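PDB 6QW0: RNA-dependent RNA polymerase from Toscana virus, which probably serves as the cap-snatching endonuclease of the viral L protein, a manganese-binding nuclease that cuts host mRNA to supply capped primers for viral transcription. Local coordinates for residues A15-H19 and S164-I168; S112-I116 and V126-T130. All blocks are in the same frame, centred on the assembly; numbering follows the deposited sequence.

Contact 1. Residues A15-H19 and S164-I168; sequences ALTIH and SLYII
A short parallel edge pairing extends the mixed beta sheet of this PD-(D/E)XK nuclease fold: Leu16 and Thr17, in extended conformation, run alongside strand 163-171. The single bridge pairs Thr17 with Ser164 (CA to CA 4.6 Å), and both side chains lie on one face, Thr17 CB 3.6 Å from Ser164 OG. Between these segments one backbone hydrogen bond fixes the register, Leu165 N to Thr17 O at 3.0 Å; the same oxygen makes a CA-H...O contact with Ser164 CA at 3.2 Å. Leu165 gives up the most surface across the contact. In a tp rotamer, it offers CB to CD1 of Leu16, itself tp (4.2 Å), and to Ile18 CG1 (4.5 Å), while the Val126 side chain, on neighbouring strand 124-131, also touches it. Beyond Thr17 the chains part, and water 1 bridges the gap, donating to Leu165 O (2.8 Å) and accepting from His19 N (2.9 Å). Asn178 ND2 bonds to both His19 O and Leu165 O. His19, chi1 m, lays its ring nearly parallel to that of Tyr166 (8°), but slid so far that they barely overlap, centroids 5.5 Å apart. Water 2 joins His19 NE2 (3.0 Å) to Ser164 OG (2.8 Å).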
loop_
_atom_site.group_PDB
_atom_site.type_symbol
_atom_site.label_atom_id
_atom_site.label_comp_id
_atom_site.label_asym_id
_atom_site.label_seq_id
_atom_site.Cartn_x
_atom_site.Cartn_y
_atom_site.Cartn_z
ATOM N N ALA A 15 12.343 -5.433 18.404
ATOM C CA ALA A 15 10.984 -5.850 18.710
ATOM C C ALA A 15 10.087 -5.410 17.572
ATOM O O ALA A 15 10.478 -4.603 16.726
ATOM C CB ALA A 15 10.476 -5.244 20.026
ATOM N N LEU A 16 8.871 -5.955 17.574
ATOM C CA LEU A 16 7.843 -5.582 16.608
ATOM C C LEU A 16 6.922 -4.518 17.204
ATOM O O LEU A 16 6.384 -4.707 18.299
ATOM C CB LEU A 16 7.030 -6.813 16.212
ATOM C CG LEU A 16 5.806 -6.578 15.314
ATOM C CD1 LEU A 16 6.249 -5.960 14.004
ATOM C CD2 LEU A 16 5.063 -7.901 15.077
ATOM N N THR A 17 6.752 -3.408 16.485
ATOM C CA THR A 17 5.807 -2.348 16.856
ATOM C C THR A 17 4.632 -2.376 15.892
ATOM O O THR A 17 4.824 -2.390 14.670
ATOM C CB THR A 17 6.480 -0.978 16.826
ATOM O OG1 THR A 17 7.575 -0.945 17.745
ATOM C CG2 THR A 17 5.495 0.147 17.178
ATOM N N ILE A 18 3.411 -2.407 16.435
ATOM C CA ILE A 18 2.208 -2.234 15.615
ATOM C C ILE A 18 1.422 -1.064 16.191
ATOM O O ILE A 18 0.914 -1.149 17.316
ATOM C CB ILE A 18 1.348 -3.506 15.549
ATOM C CG1 ILE A 18 2.213 -4.737 15.253
ATOM C CG2 ILE A 18 0.277 -3.340 14.441
ATOM C CD1 ILE A 18 1.430 -6.039 15.243
ATOM N N HIS A 19 1.333 0.032 15.428
ATOM C CA HIS A 19 0.514 1.159 15.851
ATOM C C HIS A 19 -0.958 0.816 15.626
ATOM O O HIS A 19 -1.278 -0.008 14.769
ATOM C CB HIS A 19 0.889 2.428 15.075
ATOM C CG HIS A 19 2.248 2.956 15.413
ATOM N ND1 HIS A 19 2.454 3.934 16.362
ATOM C CD2 HIS A 19 3.472 2.622 14.942
ATOM C CE1 HIS A 19 3.749 4.182 16.461
ATOM N NE2 HIS A 19 4.388 3.402 15.605
ATOM N N SER A 164 8.418 -2.037 12.293
ATOM C CA SER A 164 7.078 -1.501 12.510
ATOM C C SER A 164 6.215 -1.947 11.339
ATOM O O SER A 164 6.646 -1.835 10.186
ATOM C CB SER A 164 7.099 0.026 12.627
ATOM O OG SER A 164 7.808 0.432 13.787
ATOM N N LEU A 165 5.024 -2.481 11.633
ATOM C CA LEU A 165 4.148 -3.054 10.612
ATOM C C LEU A 165 2.979 -2.107 10.371
ATOM O O LEU A 165 2.201 -1.839 11.292
ATOM C CB LEU A 165 3.627 -4.429 11.034
ATOM C CG LEU A 165 2.572 -5.093 10.145
ATOM C CD1 LEU A 165 3.095 -5.315 8.725
ATOM C CD2 LEU A 165 2.127 -6.423 10.762
ATOM N N TYR A 166 2.840 -1.630 9.132
ATOM C CA TYR A 166 1.801 -0.667 8.775
ATOM C C TYR A 166 0.892 -1.254 7.704
ATOM O O TYR A 166 1.355 -1.958 6.800
ATOM C CB TYR A 166 2.401 0.649 8.262
ATOM C CG TYR A 166 3.010 1.521 9.334
ATOM C CD1 TYR A 166 2.201 2.178 10.270
ATOM C CD2 TYR A 166 4.400 1.672 9.426
ATOM C CE1 TYR A 166 2.752 2.988 11.249
ATOM C CE2 TYR A 166 4.965 2.470 10.406
ATOM C CZ TYR A 166 4.141 3.110 11.324
ATOM O OH TYR A 166 4.689 3.915 12.296
ATOM N N ILE A 167 -0.398 -0.920 7.791
ATOM C CA ILE A 167 -1.424 -1.412 6.871
ATOM C C ILE A 167 -2.204 -0.224 6.343
ATOM O O ILE A 167 -2.492 0.704 7.101
ATOM C CB ILE A 167 -2.411 -2.376 7.563
ATOM C CG1 ILE A 167 -1.670 -3.458 8.357
ATOM C CG2 ILE A 167 -3.372 -2.978 6.550
ATOM C CD1 ILE A 167 -0.914 -4.470 7.516
ATOM N N ILE A 168 -2.556 -0.256 5.056
ATOM C CA ILE A 168 -3.565 0.649 4.497
ATOM C C ILE A 168 -4.633 -0.201 3.815
ATOM O O ILE A 168 -4.334 -0.896 2.835
ATOM C CB ILE A 168 -2.977 1.655 3.487
ATOM C CG1 ILE A 168 -1.735 2.347 4.053
ATOM C CG2 ILE A 168 -4.028 2.689 3.116
ATOM C CD1 ILE A 168 -1.044 3.268 3.041
HETATM O O HOH W 1 3.079 0.073 13.085
HETATM O O HOH W 2 7.245 2.840 15.119
#

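Contact 2. Residues S112-I116 and V126-T130; sequences SPDMI and VVEFT. With MN3 (manganese (III) ion), chain C; SO4 (sulfate ion), chain G.
This is the metal-binding hairpin of a PD-(D/E)XK nuclease: Pro113-Asp114 leads into strand 115-118, which pairs antiparallel with strand 124-131. Met115 (selenomethionine) and Val127 form a hydrogen-bonded pair, N to O 2.9 Å both ways, and Ile116 faces Val126 in a non-hydrogen-bonded pair. Asp114, with near-helical phi/psi of -64/-34, joins Met115 opposite Val127 in a classic beta bulge, which pushes the Asp114 side chain into the hollow between the Glu128 carboxylate and the Phe129 backbone. There Asp114 OD2 accepts from Phe129 N (2.7 Å), and Asp114 N donates to Glu128 OE1 (2.9 Å); the p chi2 of Glu128 folds its carboxylate back to this position. Asp114 OD2 and Glu128 OE2, only 3.1 Å apart, are held together by manganese, 2.2 Å from each; Phe129 O (2.3 Å), waters 4 and 5 (2.4 Å each) and His79 complete its shell. A second manganese lies about 3 Å from the Asp114 side chain.

On one face, the Pro113 ring fits against Val126 (CG to CG1 3.7 Å), and Phe94 of helix 94-98 packs on both and on Ile116. On the other, Met115 CB sits 3.9 Å from Val127 CB, and the side chain runs on until its selenium meets Phe129 CZ (3.8 Å) in an oblique Met-aromatic contact; Phe83 stacks on the Phe129 ring. A sulfate, probably from the crystallisation liquor, takes a hydrogen bond from Thr130 OG1 at its O3 (2.7 Å); water 5 on the manganese donates to the same O3 (2.7 Å).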
loop_
_atom_site.group_PDB
_atom_site.type_symbol
_atom_site.label_atom_id
_atom_site.label_comp_id
_atom_site.label_asym_id
_atom_site.label_seq_id
_atom_site.Cartn_x
_atom_site.Cartn_y
_atom_site.Cartn_z
ATOM N N SER A 112 6.195 -11.560 0.521
ATOM C CA SER A 112 6.525 -10.303 -0.149
ATOM C C SER A 112 5.455 -9.258 0.131
ATOM O O SER A 112 4.540 -9.044 -0.677
ATOM C CB SER A 112 6.687 -10.520 -1.656
ATOM O OG SER A 112 7.049 -9.315 -2.312
ATOM N N PRO A 113 5.555 -8.558 1.263
ATOM C CA PRO A 113 4.650 -7.429 1.519
ATOM C C PRO A 113 4.869 -6.329 0.492
ATOM O O PRO A 113 5.851 -6.316 -0.252
ATOM C CB PRO A 113 5.037 -6.955 2.927
ATOM C CG PRO A 113 6.094 -7.932 3.424
ATOM C CD PRO A 113 6.670 -8.600 2.222
ATOM N N ASP A 114 3.935 -5.373 0.451
ATOM C CA ASP A 114 4.000 -4.345 -0.591
ATOM C C ASP A 114 5.242 -3.468 -0.464
ATOM O O ASP A 114 5.775 -2.996 -1.476
ATOM C CB ASP A 114 2.747 -3.471 -0.557
ATOM C CG ASP A 114 1.552 -4.151 -1.196
ATOM O OD1 ASP A 114 1.668 -4.595 -2.356
ATOM O OD2 ASP A 114 0.506 -4.287 -0.534
HETATM N N MSE A 115 5.703 -3.211 0.758
HETATM C CA MSE A 115 6.919 -2.428 0.959
HETATM C C MSE A 115 7.718 -2.987 2.137
HETATM O O MSE A 115 7.134 -3.348 3.163
HETATM C CB MSE A 115 6.613 -0.947 1.214
HETATM C CG MSE A 115 5.598 -0.263 0.270
HETATM SE SE MSE A 115 5.437 1.620 0.680
HETATM C CE MSE A 115 7.150 2.184 -0.100
ATOM N N ILE A 116 9.044 -3.069 1.975
ATOM C CA ILE A 116 9.983 -3.290 3.081
ATOM C C ILE A 116 11.022 -2.179 2.978
ATOM O O ILE A 116 11.824 -2.156 2.032
ATOM C CB ILE A 116 10.654 -4.674 3.041
ATOM C CG1 ILE A 116 9.616 -5.794 2.967
ATOM C CG2 ILE A 116 11.551 -4.875 4.276
ATOM C CD1 ILE A 116 10.216 -7.196 2.763
ATOM N N VAL A 126 7.560 -2.296 7.419
ATOM C CA VAL A 126 6.852 -3.208 6.524
ATOM C C VAL A 126 5.461 -2.627 6.306
ATOM O O VAL A 126 4.755 -2.324 7.273
ATOM C CB VAL A 126 6.792 -4.633 7.105
ATOM C CG1 VAL A 126 5.926 -5.536 6.247
ATOM C CG2 VAL A 126 8.213 -5.217 7.255
ATOM N N VAL A 127 5.083 -2.435 5.038
ATOM C CA VAL A 127 3.820 -1.780 4.693
ATOM C C VAL A 127 3.040 -2.696 3.760
ATOM O O VAL A 127 3.592 -3.205 2.780
ATOM C CB VAL A 127 4.037 -0.402 4.036
ATOM C CG1 VAL A 127 2.695 0.290 3.821
ATOM C CG2 VAL A 127 4.945 0.478 4.889
ATOM N N GLU A 128 1.761 -2.915 4.064
ATOM C CA GLU A 128 0.922 -3.750 3.214
ATOM C C GLU A 128 -0.335 -2.983 2.843
ATOM O O GLU A 128 -0.967 -2.369 3.714
ATOM C CB GLU A 128 0.560 -5.073 3.889
ATOM C CG GLU A 128 -0.366 -5.945 3.061
ATOM C CD GLU A 128 0.240 -6.418 1.740
ATOM O OE1 GLU A 128 1.478 -6.436 1.564
ATOM O OE2 GLU A 128 -0.546 -6.794 0.860
ATOM N N PHE A 129 -0.674 -3.017 1.550
ATOM C CA PHE A 129 -1.859 -2.371 0.997
ATOM C C PHE A 129 -2.942 -3.412 0.740
ATOM O O PHE A 129 -2.654 -4.550 0.368
ATOM C CB PHE A 129 -1.566 -1.672 -0.342
ATOM C CG PHE A 129 -0.340 -0.790 -0.365
ATOM C CD1 PHE A 129 -0.075 0.134 0.632
ATOM C CD2 PHE A 129 0.519 -0.854 -1.454
ATOM C CE1 PHE A 129 1.063 0.947 0.559
ATOM C CE2 PHE A 129 1.649 -0.043 -1.529
ATOM C CZ PHE A 129 1.914 0.852 -0.523
ATOM N N THR A 130 -4.201 -3.010 0.887
ATOM C CA THR A 130 -5.276 -3.929 0.545
ATOM C C THR A 130 -6.522 -3.108 0.236
ATOM O O THR A 130 -6.578 -1.906 0.514
ATOM C CB THR A 130 -5.506 -4.964 1.666
ATOM O OG1 THR A 130 -6.383 -6.012 1.216
ATOM C CG2 THR A 130 -6.082 -4.313 2.904
HETATM MN MN MN3 C . -1.209 -5.681 -0.970
HETATM S S SO4 G . -6.346 -6.922 -2.349
HETATM O O1 SO4 G . -6.517 -5.606 -2.950
HETATM O O2 SO4 G . -5.727 -7.802 -3.332
HETATM O O3 SO4 G . -5.502 -6.857 -1.152
HETATM O O4 SO4 G . -7.660 -7.442 -1.987
HETATM O O HOH W 3 2.025 -8.003 -0.705
HETATM O O HOH W 4 -0.465 -7.413 -2.399
HETATM O O HOH W 5 -2.861 -7.352 -1.192
#

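Overall arrangement
From the N terminus, the chain first lays 15-19 along the sheet; strand 163-171 comes back beside it after 144 intervening residues, so contact 1 closes a long loop. Contact 2 is nested inside that loop and closes the beta hairpin between 112-116 and 126-130. Helix 136-157 then carries the chain from strand 124-131 to strand 163-171, which lies parallel and adjacent. The contacts meet where these two neighbouring strands pair: Tyr166 N lies 2.8 Å from Val126 O and Thr130 N 2.9 Å from Ile168 O, probable hydrogen bonds. One sheet thus links the N-terminal edge strand at contact 1 to the manganese site at contact 2, their centres about 11 Å apart.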